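Local atomic coordinates of initiator protein NS1 (Human bocavirus, PDB entry 4KW3), a protein that probably binds the viral replication origins, nicks one DNA strand and unwinds the hairpin to start rolling-circle replication, the chain here being its N-terminal nickase domain. Residues A[11-16]-A[202-207]; A[36-41]-A[146-151]; A[83-88]-A[139-144]; A[102-107]-A[245-250]; A[212-217]-A[259-264]. All coordinates share one frame; numbering follows the deposited sequence.

Contact 1 of 5, residues A[11-16]-A[202-207]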
# COMPACT_ATOMS: atom_id res chain seq x y z
N PHE A 11 13.59 10.15 -9.47
CA PHE A 11 12.13 10.11 -9.43
C PHE A 11 11.50 11.21 -10.28
O PHE A 11 11.66 12.39 -9.98
CB PHE A 11 11.62 10.21 -7.99
CG PHE A 11 10.24 9.62 -7.80
CD1 PHE A 11 9.10 10.32 -8.21
CD2 PHE A 11 10.08 8.36 -7.22
CE1 PHE A 11 7.84 9.78 -8.06
CE2 PHE A 11 8.82 7.81 -7.04
CZ PHE A 11 7.68 8.53 -7.48
N SER A 12 10.76 10.82 -11.32
CA SER A 12 10.12 11.75 -12.27
C SER A 12 9.28 12.84 -11.63
O SER A 12 8.43 12.57 -10.78
CB SER A 12 9.24 10.98 -13.25
OG SER A 12 10.03 10.22 -14.14
N GLN A 13 9.48 14.07 -12.09
CA GLN A 13 8.71 15.21 -11.59
C GLN A 13 7.71 15.69 -12.66
O GLN A 13 7.87 15.39 -13.85
CB GLN A 13 9.66 16.33 -11.12
CG GLN A 13 10.52 15.98 -9.91
CD GLN A 13 10.13 16.77 -8.68
OE1 GLN A 13 8.98 16.75 -8.22
NE2 GLN A 13 11.10 17.51 -8.13
N PRO A 14 6.63 16.38 -12.25
CA PRO A 14 6.25 16.67 -10.86
C PRO A 14 5.72 15.40 -10.20
O PRO A 14 5.17 14.53 -10.89
CB PRO A 14 5.14 17.71 -11.02
CG PRO A 14 4.48 17.35 -12.32
CD PRO A 14 5.60 16.84 -13.21
N ALA A 15 5.91 15.29 -8.88
CA ALA A 15 5.46 14.12 -8.12
C ALA A 15 4.39 14.49 -7.11
O ALA A 15 4.42 15.57 -6.51
CB ALA A 15 6.64 13.42 -7.42
N PHE A 16 3.45 13.58 -6.89
CA PHE A 16 2.36 13.82 -5.96
C PHE A 16 2.17 12.60 -5.07
O PHE A 16 2.49 11.47 -5.46
CB PHE A 16 1.08 14.18 -6.73
CG PHE A 16 1.24 15.40 -7.58
CD1 PHE A 16 1.72 15.29 -8.88
CD2 PHE A 16 0.96 16.67 -7.06
CE1 PHE A 16 1.91 16.43 -9.67
CE2 PHE A 16 1.13 17.81 -7.84
CZ PHE A 16 1.60 17.69 -9.14
N VAL A 202 7.71 17.94 -3.32
CA VAL A 202 8.98 18.48 -3.81
C VAL A 202 10.07 17.42 -3.88
O VAL A 202 10.80 17.33 -4.87
CB VAL A 202 9.49 19.59 -2.90
CG1 VAL A 202 10.69 20.23 -3.56
CG2 VAL A 202 8.40 20.62 -2.65
N ASP A 203 10.18 16.61 -2.83
CA ASP A 203 11.24 15.61 -2.75
C ASP A 203 10.71 14.19 -2.52
O ASP A 203 10.76 13.67 -1.40
CB ASP A 203 12.21 16.01 -1.63
CG ASP A 203 13.55 15.32 -1.74
OD1 ASP A 203 13.63 14.26 -2.40
OD2 ASP A 203 14.54 15.87 -1.19
N PRO A 204 10.20 13.54 -3.58
CA PRO A 204 9.63 12.20 -3.41
C PRO A 204 10.58 11.17 -2.77
O PRO A 204 10.13 10.42 -1.90
CB PRO A 204 9.25 11.78 -4.84
CG PRO A 204 9.96 12.72 -5.74
CD PRO A 204 10.07 14.01 -4.96
N LEU A 205 11.84 11.12 -3.18
CA LEU A 205 12.79 10.19 -2.55
C LEU A 205 12.99 10.46 -1.06
O LEU A 205 13.06 9.52 -0.27
CB LEU A 205 14.15 10.18 -3.25
CG LEU A 205 14.07 9.64 -4.68
CD1 LEU A 205 15.45 9.35 -5.23
CD2 LEU A 205 13.15 8.42 -4.75
N ARG A 206 13.09 11.72 -0.66
CA ARG A 206 13.29 12.00 0.76
C ARG A 206 12.06 11.69 1.57
O ARG A 206 12.15 11.30 2.74
CB ARG A 206 13.83 13.41 1.00
CG ARG A 206 15.34 13.47 0.96
CD ARG A 206 15.96 14.82 1.34
NE ARG A 206 17.40 14.72 1.21
CZ ARG A 206 18.05 14.86 0.05
NH1 ARG A 206 17.37 15.14 -1.06
NH2 ARG A 206 19.37 14.73 0.01
N PHE A 207 10.89 11.87 0.97
CA PHE A 207 9.66 11.53 1.65
C PHE A 207 9.58 10.01 1.83
O PHE A 207 9.21 9.52 2.91
CB PHE A 207 8.44 12.08 0.93
CG PHE A 207 7.16 11.66 1.55
CD1 PHE A 207 6.74 12.22 2.75
CD2 PHE A 207 6.39 10.64 0.97
CE1 PHE A 207 5.58 11.81 3.36
CE2 PHE A 207 5.22 10.23 1.56
CZ PHE A 207 4.81 10.81 2.76
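P204 is the bump of this contact, and the hollow that takes it is formed by the ring of F11 and the methyl of A15. P204 CB sits over one face of the phenyl ring, offset toward its rim, in a CH-pi contact: P204 CB is 3.9 Å from the centroid of the F11 ring and 20° off its normal. P204 CG leans to the rim, 3.5 Å from F11 CD1, and the same CG also meets the alanine, 3.8 Å from A15 CB. F11 reaches this place because CG is anti to the backbone N (chi1 -156°). The next helix residue fills the other shoulder of the ring, L205 CD2 standing 3.9 Å from F11 CD2. Beside the apolar patch, Q13 NE2 gives a weak bond to V202 O (3.3 Å, 128°). Behind the bump, D203 is the N-cap of the helix and P204 takes the first helical position, a favourable place for proline. D203 OD1 receives R206 N from above the carboxylate plane, while OD2 forms a salt bridge through its syn lone pair with R206 NH1 (2.9 Å). The contact thus seats the start of helix 204-212 beside the lead-in to strand 15-21. I119 of strand 114-122 touches F11, P204 and F207, and I104 of strand 101-109 packs on F11, so this helix start lies against the sheet.

Contact 2 of 5, residues A[36-41]-A[146-151]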
# COMPACT_ATOMS: atom_id res chain seq x y z
N ALA A 36 -9.64 -13.74 2.60
CA ALA A 36 -10.28 -14.56 1.59
C ALA A 36 -10.53 -13.78 0.28
O ALA A 36 -10.23 -14.28 -0.81
CB ALA A 36 -11.60 -15.13 2.13
N LEU A 37 -11.07 -12.57 0.42
CA LEU A 37 -11.39 -11.73 -0.74
C LEU A 37 -10.14 -11.29 -1.53
O LEU A 37 -10.17 -11.23 -2.76
CB LEU A 37 -12.23 -10.52 -0.32
CG LEU A 37 -13.71 -10.76 0.03
CD1 LEU A 37 -14.32 -9.52 0.70
CD2 LEU A 37 -14.53 -11.17 -1.19
N LEU A 38 -9.05 -10.97 -0.83
CA LEU A 38 -7.85 -10.45 -1.48
C LEU A 38 -6.71 -11.46 -1.61
O LEU A 38 -5.88 -11.34 -2.52
CB LEU A 38 -7.33 -9.21 -0.75
CG LEU A 38 -8.35 -8.09 -0.56
CD1 LEU A 38 -7.69 -6.91 0.13
CD2 LEU A 38 -8.97 -7.69 -1.90
N ALA A 39 -6.65 -12.44 -0.72
CA ALA A 39 -5.49 -13.33 -0.64
C ALA A 39 -5.94 -14.77 -0.46
O ALA A 39 -5.47 -15.48 0.44
CB ALA A 39 -4.59 -12.91 0.51
N HIS A 40 -6.88 -15.19 -1.31
CA HIS A 40 -7.37 -16.54 -1.20
C HIS A 40 -6.21 -17.52 -1.36
O HIS A 40 -5.39 -17.39 -2.28
CB HIS A 40 -8.45 -16.81 -2.23
CG HIS A 40 -9.07 -18.15 -2.08
ND1 HIS A 40 -9.39 -18.68 -0.85
CD2 HIS A 40 -9.39 -19.10 -2.99
CE1 HIS A 40 -9.91 -19.88 -1.01
NE2 HIS A 40 -9.92 -20.16 -2.30
N GLY A 41 -6.12 -18.47 -0.42
CA GLY A 41 -5.02 -19.42 -0.37
C GLY A 41 -4.07 -19.19 0.80
O GLY A 41 -3.14 -19.97 1.03
N ILE A 146 -12.02 -4.88 -6.63
CA ILE A 146 -13.25 -5.59 -6.95
C ILE A 146 -12.97 -6.80 -7.84
O ILE A 146 -13.50 -7.89 -7.60
CB ILE A 146 -14.26 -4.62 -7.61
CG1 ILE A 146 -14.88 -3.72 -6.53
CG2 ILE A 146 -15.36 -5.37 -8.40
CD1 ILE A 146 -15.57 -2.49 -7.10
N GLN A 147 -12.13 -6.60 -8.85
CA GLN A 147 -11.74 -7.67 -9.77
C GLN A 147 -11.00 -8.80 -9.03
O GLN A 147 -11.18 -9.99 -9.34
CB GLN A 147 -10.91 -7.12 -10.92
CG GLN A 147 -10.17 -8.16 -11.70
CD GLN A 147 -10.57 -8.22 -13.15
OE1 GLN A 147 -9.72 -8.09 -14.03
NE2 GLN A 147 -11.86 -8.41 -13.41
N ARG A 148 -10.15 -8.42 -8.09
CA ARG A 148 -9.39 -9.38 -7.30
C ARG A 148 -10.34 -10.19 -6.41
O ARG A 148 -10.19 -11.41 -6.27
CB ARG A 148 -8.31 -8.68 -6.47
CG ARG A 148 -7.57 -9.63 -5.58
CD ARG A 148 -6.68 -10.57 -6.38
NE ARG A 148 -6.55 -11.85 -5.68
CZ ARG A 148 -5.42 -12.54 -5.54
NH1 ARG A 148 -4.27 -12.05 -6.00
NH2 ARG A 148 -5.44 -13.70 -4.90
N CYS A 149 -11.33 -9.50 -5.83
CA CYS A 149 -12.36 -10.15 -5.02
C CYS A 149 -13.05 -11.29 -5.74
O CYS A 149 -13.39 -12.31 -5.14
CB CYS A 149 -13.44 -9.15 -4.60
SG CYS A 149 -12.92 -8.03 -3.28
N LYS A 150 -13.27 -11.12 -7.04
CA LYS A 150 -13.98 -12.10 -7.83
C LYS A 150 -13.18 -13.39 -8.04
O LYS A 150 -13.76 -14.42 -8.39
CB LYS A 150 -14.41 -11.48 -9.15
CG LYS A 150 -15.54 -10.49 -9.00
CD LYS A 150 -15.75 -9.75 -10.29
CE LYS A 150 -16.74 -8.64 -10.13
NZ LYS A 150 -16.71 -7.81 -11.35
N SER A 151 -11.86 -13.34 -7.88
CA SER A 151 -11.03 -14.54 -8.06
C SER A 151 -11.41 -15.63 -7.04
O SER A 151 -11.37 -16.84 -7.35
CB SER A 151 -9.54 -14.22 -8.00
OG SER A 151 -9.17 -13.82 -6.71
O HOH W 1 -9.00 -13.68 -3.77
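R148 O is gripped twice, both times by S151: the backbone N donates over 3.0 Å from S151 N to R148 O, and the hydroxyl over 2.7 Å from S151 OG to R148 O. The hydroxyl approaches in the carbonyl plane, which is consistent with the carbonyl setting the rotation of the serine. From there the link to the other segment runs through water 1, which donates to S151 OG and also to L37 O (2.9 Å from the water to L37 O). L37 O has a second neighbour, C149 CA at 3.3 Å, whose CA-H points at it with an angle of 160° at the hydrogen. This is a meeting of two helix C-terminal regions, those of helices 31-38 and 134-149, in the helical layer away from the nuclease site; I165 of helix 160-177 packs on L37 and F74 of helix 74-94 on L38. C149 SG rests against both leucines, 3.9 Å from L37 CB and 4.2 Å from L38 CD2. R148 leaves with CG anti to the backbone N and bends at chi2 and chi3, which lays one face of its guanidinium over L38 O. R148 NE is 3.3 Å from L38 O, but the angle is too poor for a hydrogen bond, leaving the oxygen over the guanidinium face, an approach that may be favoured electrostatically.

Contact 3 of 5, residues A[83-88]-A[139-144]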
# COMPACT_ATOMS: atom_id res chain seq x y z
N TYR A 83 -0.97 -0.26 -7.13
CA TYR A 83 0.08 -0.03 -8.12
C TYR A 83 -0.46 -0.19 -9.57
O TYR A 83 -0.24 0.69 -10.42
CB TYR A 83 1.29 -0.95 -7.89
CG TYR A 83 2.38 -0.74 -8.92
CD1 TYR A 83 2.36 -1.42 -10.13
CD2 TYR A 83 3.40 0.17 -8.70
CE1 TYR A 83 3.33 -1.18 -11.09
CE2 TYR A 83 4.37 0.41 -9.64
CZ TYR A 83 4.33 -0.28 -10.83
OH TYR A 83 5.31 -0.04 -11.77
N MET A 84 -1.10 -1.31 -9.85
CA MET A 84 -1.74 -1.47 -11.15
C MET A 84 -2.70 -0.31 -11.50
O MET A 84 -2.67 0.22 -12.62
CB MET A 84 -2.46 -2.82 -11.25
CG MET A 84 -1.47 -4.01 -11.36
SD MET A 84 -2.29 -5.61 -11.61
CE MET A 84 -3.05 -5.89 -10.02
N ALA A 85 -3.54 0.09 -10.54
CA ALA A 85 -4.46 1.20 -10.73
C ALA A 85 -3.72 2.50 -11.05
O ALA A 85 -4.17 3.27 -11.91
CB ALA A 85 -5.37 1.36 -9.53
N THR A 86 -2.59 2.73 -10.39
CA THR A 86 -1.77 3.93 -10.60
C THR A 86 -1.20 3.95 -12.01
O THR A 86 -1.14 4.99 -12.67
CB THR A 86 -0.59 4.01 -9.59
OG1 THR A 86 -1.07 3.98 -8.25
CG2 THR A 86 0.20 5.29 -9.80
N THR A 87 -0.75 2.78 -12.46
CA THR A 87 -0.28 2.56 -13.81
C THR A 87 -1.39 2.88 -14.80
O THR A 87 -1.18 3.60 -15.78
CB THR A 87 0.18 1.10 -13.98
OG1 THR A 87 1.41 0.91 -13.28
CG2 THR A 87 0.41 0.79 -15.40
N THR A 88 -2.57 2.34 -14.54
CA THR A 88 -3.72 2.65 -15.37
C THR A 88 -3.99 4.16 -15.38
O THR A 88 -4.25 4.74 -16.44
CB THR A 88 -4.97 1.88 -14.90
OG1 THR A 88 -4.70 0.48 -14.95
CG2 THR A 88 -6.19 2.21 -15.79
N GLY A 139 -11.58 5.40 -8.19
CA GLY A 139 -12.39 4.46 -8.94
C GLY A 139 -11.57 3.38 -9.62
O GLY A 139 -11.94 2.22 -9.62
N LEU A 140 -10.44 3.78 -10.19
CA LEU A 140 -9.52 2.84 -10.78
C LEU A 140 -9.00 1.85 -9.72
O LEU A 140 -8.83 0.66 -10.00
CB LEU A 140 -8.37 3.59 -11.42
CG LEU A 140 -8.72 4.50 -12.60
CD1 LEU A 140 -7.46 5.23 -13.08
CD2 LEU A 140 -9.31 3.69 -13.72
N ILE A 141 -8.72 2.35 -8.51
CA ILE A 141 -8.21 1.50 -7.44
C ILE A 141 -9.27 0.49 -7.07
O ILE A 141 -8.97 -0.70 -6.94
CB ILE A 141 -7.80 2.28 -6.19
CG1 ILE A 141 -6.45 2.96 -6.41
CG2 ILE A 141 -7.71 1.35 -4.98
CD1 ILE A 141 -6.09 3.99 -5.34
N LEU A 142 -10.50 0.97 -6.91
CA LEU A 142 -11.62 0.11 -6.55
C LEU A 142 -11.88 -0.95 -7.62
O LEU A 142 -12.18 -2.10 -7.29
CB LEU A 142 -12.88 0.93 -6.28
CG LEU A 142 -12.84 1.80 -5.01
CD1 LEU A 142 -14.00 2.81 -4.96
CD2 LEU A 142 -12.76 0.96 -3.72
N ALA A 143 -11.76 -0.58 -8.89
CA ALA A 143 -11.96 -1.52 -9.99
C ALA A 143 -11.01 -2.72 -9.86
O ALA A 143 -11.43 -3.87 -10.05
CB ALA A 143 -11.82 -0.85 -11.33
N GLU A 144 -9.74 -2.45 -9.54
CA GLU A 144 -8.74 -3.50 -9.35
C GLU A 144 -9.02 -4.43 -8.15
O GLU A 144 -8.91 -5.65 -8.27
CB GLU A 144 -7.35 -2.91 -9.17
CG GLU A 144 -6.77 -2.34 -10.43
CD GLU A 144 -6.30 -3.41 -11.40
OE1 GLU A 144 -6.26 -4.61 -11.01
OE2 GLU A 144 -5.99 -3.05 -12.55
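The two helical segments run in opposing senses but far from antiparallel, at 133° between their N-to-C directions, and their axes come within 8.3 Å. The backbones are nearest at A85 and I141, whose CA atoms are 5.0 Å apart, and the small side chain there is what allows it. A85 CB enters a shallow hollow lined by L140, I141 and E144: it lies 3.5 Å from I141 CA and 3.7 Å from I141 CG1, with the main-chain oxygen of L140 as a further wall and E144 CG also near it. One turn along, T88 directs its methyl to the leucine, T88 CG2 being 4.0 Å from L140 CD2. Its rotation is set within its own helix, since T88 OG1 donates to M84 O (3.1 Å) and CG2 is left anti to the backbone N. M84 and E144 cross at about a right angle, M84 CE lying 3.6 Å from E144 OE1. Helix 74-94 thus lies between helix 134-149 and the central sheet, where T86 reaches I103 and I118. The joint is mainly dispersive packing about a small residue; the glutamate contributes its aliphatic stem to A85, while its carboxylate meets M84 crosswise without a polar bond to the other segment.

Contact 4 of 5, residues A[102-107]-A[245-250]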
# COMPACT_ATOMS: atom_id res chain seq x y z
N ASP A 102 7.27 7.35 -12.47
CA ASP A 102 7.79 6.60 -11.35
C ASP A 102 6.69 6.43 -10.33
O ASP A 102 5.89 7.36 -10.11
CB ASP A 102 9.02 7.28 -10.74
CG ASP A 102 10.26 7.16 -11.62
OD1 ASP A 102 10.74 6.01 -11.77
OD2 ASP A 102 10.76 8.19 -12.13
N ILE A 103 6.61 5.24 -9.75
CA ILE A 103 5.54 4.94 -8.80
C ILE A 103 6.08 4.15 -7.60
O ILE A 103 6.70 3.10 -7.77
CB ILE A 103 4.42 4.11 -9.47
CG1 ILE A 103 3.81 4.88 -10.65
CG2 ILE A 103 3.34 3.71 -8.45
CD1 ILE A 103 3.02 4.02 -11.59
N ILE A 104 5.83 4.67 -6.40
CA ILE A 104 6.01 3.89 -5.18
C ILE A 104 4.65 3.72 -4.49
O ILE A 104 3.87 4.68 -4.41
CB ILE A 104 7.00 4.54 -4.23
CG1 ILE A 104 8.39 4.60 -4.88
CG2 ILE A 104 7.01 3.78 -2.87
CD1 ILE A 104 9.39 5.55 -4.17
N VAL A 105 4.37 2.50 -4.02
CA VAL A 105 3.15 2.22 -3.27
C VAL A 105 3.53 1.44 -2.02
O VAL A 105 4.37 0.53 -2.06
CB VAL A 105 2.07 1.43 -4.10
CG1 VAL A 105 0.86 1.04 -3.24
CG2 VAL A 105 1.57 2.23 -5.28
N GLN A 106 2.95 1.84 -0.90
CA GLN A 106 3.14 1.14 0.36
C GLN A 106 1.81 1.00 1.11
O GLN A 106 1.15 1.99 1.43
CB GLN A 106 4.15 1.86 1.23
CG GLN A 106 4.44 1.19 2.57
CD GLN A 106 5.72 1.70 3.21
OE1 GLN A 106 6.82 1.49 2.69
NE2 GLN A 106 5.58 2.41 4.33
N SER A 107 1.44 -0.24 1.40
CA SER A 107 0.25 -0.54 2.20
C SER A 107 0.60 -0.61 3.69
O SER A 107 1.71 -0.99 4.05
CB SER A 107 -0.38 -1.85 1.74
OG SER A 107 0.59 -2.89 1.72
N THR A 245 5.70 -3.08 0.21
CA THR A 245 6.22 -1.91 -0.48
C THR A 245 6.60 -2.23 -1.92
O THR A 245 7.37 -3.16 -2.17
CB THR A 245 7.42 -1.35 0.28
OG1 THR A 245 6.97 -0.99 1.57
CG2 THR A 245 7.98 -0.11 -0.37
N LEU A 246 6.04 -1.48 -2.86
CA LEU A 246 6.38 -1.65 -4.27
C LEU A 246 7.11 -0.43 -4.81
O LEU A 246 6.64 0.70 -4.67
CB LEU A 246 5.13 -1.92 -5.10
CG LEU A 246 4.54 -3.32 -4.92
CD1 LEU A 246 3.20 -3.43 -5.64
CD2 LEU A 246 5.52 -4.37 -5.44
N ILE A 247 8.29 -0.66 -5.37
CA ILE A 247 9.02 0.40 -6.05
C ILE A 247 9.04 0.09 -7.55
O ILE A 247 9.68 -0.86 -7.99
CB ILE A 247 10.45 0.53 -5.51
CG1 ILE A 247 10.42 0.62 -3.99
CG2 ILE A 247 11.15 1.76 -6.11
CD1 ILE A 247 11.78 0.56 -3.35
N ASN A 248 8.33 0.91 -8.32
CA ASN A 248 8.21 0.72 -9.76
C ASN A 248 7.93 -0.71 -10.16
O ASN A 248 8.56 -1.25 -11.07
CB ASN A 248 9.46 1.27 -10.47
CG ASN A 248 9.43 2.80 -10.61
OD1 ASN A 248 8.36 3.40 -10.79
ND2 ASN A 248 10.59 3.43 -10.50
N GLY A 249 7.00 -1.33 -9.43
CA GLY A 249 6.56 -2.68 -9.73
C GLY A 249 7.29 -3.78 -8.96
O GLY A 249 6.78 -4.89 -8.81
N LEU A 250 8.49 -3.48 -8.47
CA LEU A 250 9.26 -4.49 -7.73
C LEU A 250 9.15 -4.33 -6.21
O LEU A 250 9.26 -3.23 -5.67
CB LEU A 250 10.73 -4.47 -8.17
CG LEU A 250 10.94 -4.67 -9.69
CD1 LEU A 250 12.42 -4.80 -10.01
CD2 LEU A 250 10.14 -5.86 -10.26
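This is antiparallel strand pairing in the central sheet, joining strand 101-109 to strand 241-247 with axes 4.7 Å apart and 176° between their directions. V105 and L246 are the hydrogen-bonded pair: L246 N donates nearly along the C=O axis to V105 O (2.7 Å), and V105 N returns a bond to L246 O (3.0 Å). I104 with I247 and Q106 with T245 are the non-hydrogen-bonded pairs beside it. Their side chains share one face, where F208 of helix 204-212 packs on I104, T245 and I247; V105 and L246 point to the other face, with helix 74-94 touching V105. As in related rolling-circle initiators, such a sheet carries the nuclease site, and the other neighbour of strand 101-109 is strand 114-122, which holds the histidines of the predicted RCR-2 motif. On the I104 face, T245 OG1 donates to Q106 OE1 (2.7 Å, the hydroxyl less surely placed); R257 also binds OE1, and Q106 NE2 goes to L212 O. At the far end N248 enters a type I' turn in left-handed conformation. Three bonds hold it: N248 N to I103 O (2.8 Å), I103 N to N248 OD1 (2.7 Å), and N248 ND2 to the anti lone pair of D102 OD1 (2.9 Å). D102 OD2 binds S12 N.

Contact 5 of 5, residues A[212-217]-A[259-264]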
# COMPACT_ATOMS: atom_id res chain seq x y z
N LEU A 212 8.31 6.79 4.78
CA LEU A 212 7.78 5.46 4.45
C LEU A 212 8.72 4.30 4.85
O LEU A 212 8.27 3.28 5.37
CB LEU A 212 7.43 5.39 2.96
CG LEU A 212 6.26 6.26 2.47
CD1 LEU A 212 6.06 6.06 0.98
CD2 LEU A 212 4.96 5.92 3.23
N LEU A 213 10.03 4.47 4.63
CA LEU A 213 11.00 3.42 4.90
C LEU A 213 11.17 3.00 6.37
O LEU A 213 11.09 1.81 6.68
CB LEU A 213 12.37 3.74 4.30
CG LEU A 213 12.46 3.42 2.81
CD1 LEU A 213 13.91 3.45 2.40
CD2 LEU A 213 11.82 2.06 2.54
N PRO A 214 11.36 3.96 7.27
CA PRO A 214 11.75 3.48 8.61
C PRO A 214 10.56 3.05 9.47
O PRO A 214 10.26 3.63 10.50
CB PRO A 214 12.48 4.69 9.20
CG PRO A 214 11.86 5.87 8.54
CD PRO A 214 11.35 5.44 7.18
N LYS A 215 9.90 2.00 9.01
CA LYS A 215 8.81 1.39 9.76
C LYS A 215 9.08 -0.11 9.88
O LYS A 215 9.79 -0.69 9.06
CB LYS A 215 7.47 1.63 9.05
CG LYS A 215 7.14 3.09 8.84
CD LYS A 215 5.77 3.25 8.22
CE LYS A 215 5.42 4.72 8.00
NZ LYS A 215 3.96 4.89 7.77
N ASN A 216 8.52 -0.74 10.91
CA ASN A 216 8.65 -2.19 11.02
C ASN A 216 7.47 -2.83 10.31
O ASN A 216 6.44 -2.18 10.10
CB ASN A 216 8.74 -2.62 12.47
CG ASN A 216 9.92 -1.99 13.19
OD1 ASN A 216 11.03 -1.94 12.65
ND2 ASN A 216 9.70 -1.51 14.42
N ARG A 217 7.64 -4.07 9.88
CA ARG A 217 6.57 -4.77 9.19
C ARG A 217 5.56 -5.40 10.12
O ARG A 217 5.93 -6.00 11.14
CB ARG A 217 7.10 -5.85 8.26
CG ARG A 217 6.01 -6.35 7.31
CD ARG A 217 6.53 -7.28 6.26
NE ARG A 217 7.06 -8.49 6.84
CZ ARG A 217 7.25 -9.60 6.15
NH1 ARG A 217 6.92 -9.59 4.87
NH2 ARG A 217 7.75 -10.69 6.72
N ASN A 259 18.77 -2.09 5.12
CA ASN A 259 19.94 -1.79 4.32
C ASN A 259 19.62 -0.84 3.16
O ASN A 259 20.38 0.08 2.86
CB ASN A 259 20.63 -3.06 3.82
CG ASN A 259 21.92 -2.75 3.09
OD1 ASN A 259 22.21 -3.33 2.03
ND2 ASN A 259 22.71 -1.82 3.63
N TYR A 260 18.47 -1.07 2.52
CA TYR A 260 17.98 -0.18 1.46
C TYR A 260 17.90 1.25 1.96
O TYR A 260 18.42 2.16 1.32
CB TYR A 260 16.61 -0.65 0.99
CG TYR A 260 16.19 -0.14 -0.36
CD1 TYR A 260 15.64 1.14 -0.51
CD2 TYR A 260 16.28 -0.95 -1.48
CE1 TYR A 260 15.22 1.59 -1.75
CE2 TYR A 260 15.87 -0.51 -2.71
CZ TYR A 260 15.34 0.77 -2.85
OH TYR A 260 14.93 1.20 -4.09
N HIS A 261 17.28 1.44 3.13
CA HIS A 261 17.23 2.74 3.78
C HIS A 261 18.60 3.35 4.08
O HIS A 261 18.82 4.55 3.87
CB HIS A 261 16.46 2.62 5.08
CG HIS A 261 16.44 3.88 5.88
ND1 HIS A 261 17.41 4.18 6.82
CD2 HIS A 261 15.57 4.92 5.89
CE1 HIS A 261 17.13 5.35 7.37
NE2 HIS A 261 16.03 5.82 6.82
N ALA A 262 19.51 2.51 4.56
CA ALA A 262 20.87 2.93 4.92
C ALA A 262 21.60 3.45 3.68
O ALA A 262 22.26 4.48 3.73
CB ALA A 262 21.63 1.76 5.53
N THR A 263 21.48 2.72 2.57
CA THR A 263 22.09 3.15 1.33
C THR A 263 21.54 4.50 0.86
O THR A 263 22.32 5.39 0.52
CB THR A 263 21.89 2.10 0.23
OG1 THR A 263 22.50 0.86 0.63
CG2 THR A 263 22.50 2.57 -1.08
N LEU A 264 20.22 4.67 0.86
CA LEU A 264 19.63 5.98 0.55
C LEU A 264 20.13 7.07 1.48
O LEU A 264 20.45 8.17 1.05
CB LEU A 264 18.10 5.94 0.58
CG LEU A 264 17.43 5.16 -0.54
CD1 LEU A 264 15.91 5.25 -0.40
CD2 LEU A 264 17.89 5.66 -1.89
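A loop meets a helix here: the chain bends in an inverse gamma turn centred on P214, closed by K215 N to L213 O (2.6 Å), and comes nearest the helix at L213 and H261, whose CA atoms are 6.4 Å apart. L213 carries most of the contact through one branch. Its CD1 settles against the helix surface among three residues, 3.7 Å from H261 CA, 3.9 Å from L264 CD1 and 4.1 Å from Y260 CD1. The tyrosine is met at its edge, near the ring plane, so its face plays no part in this touch. H261 and L213 run alongside with their ends pointing opposite ways, the histidine with CG anti to the backbone N (chi1 175°); this brings the imidazole edge to the base of L213, where H261 CD2 is 3.8 Å from L213 CB. P214 adds a looser touch, P214 CB being 4.4 Å from H261 NE2. The contact is apolar packing, and two polar groups beside it have partners elsewhere: L213 O accepts from R257 NH1, and Y260 OH bonds I8 N. L212 to K215 belong to the predicted RCR-3 motif, directly after the predicted nucleophile Y211; K215 NZ forms a salt bridge with E108. Helix 257-268 thus backs the motif loop, with F208 of helix 204-212 touching L213 and Y260, F235 meeting H261 edge-to-face, and I247 of strand 241-247 packing on Y260.

Contact 4 lies nearest the middle of the domain, and contacts 1, 3 and 5 all touch it. Contact 1 joins it through S12 N to D102 OD2 (2.7 Å) and F11 on I104; contact 3 through Y83 and T86 on I103; contact 5 through Q106 NE2 to L212 O (3.0 Å). Contact 2 is remote, its centre 32 Å from that of contact 1, but shares helix 134-149 with contact 3. The predicted nuclease site falls between contacts 4 and 5: the Q106 side chain is about 5 Å from those of the predicted metal ligands H117 and E108, and the P214 side chain about 6 Å from that of Y211. Helix 204-212, entered at contact 1, leads through Y211 to contact 5.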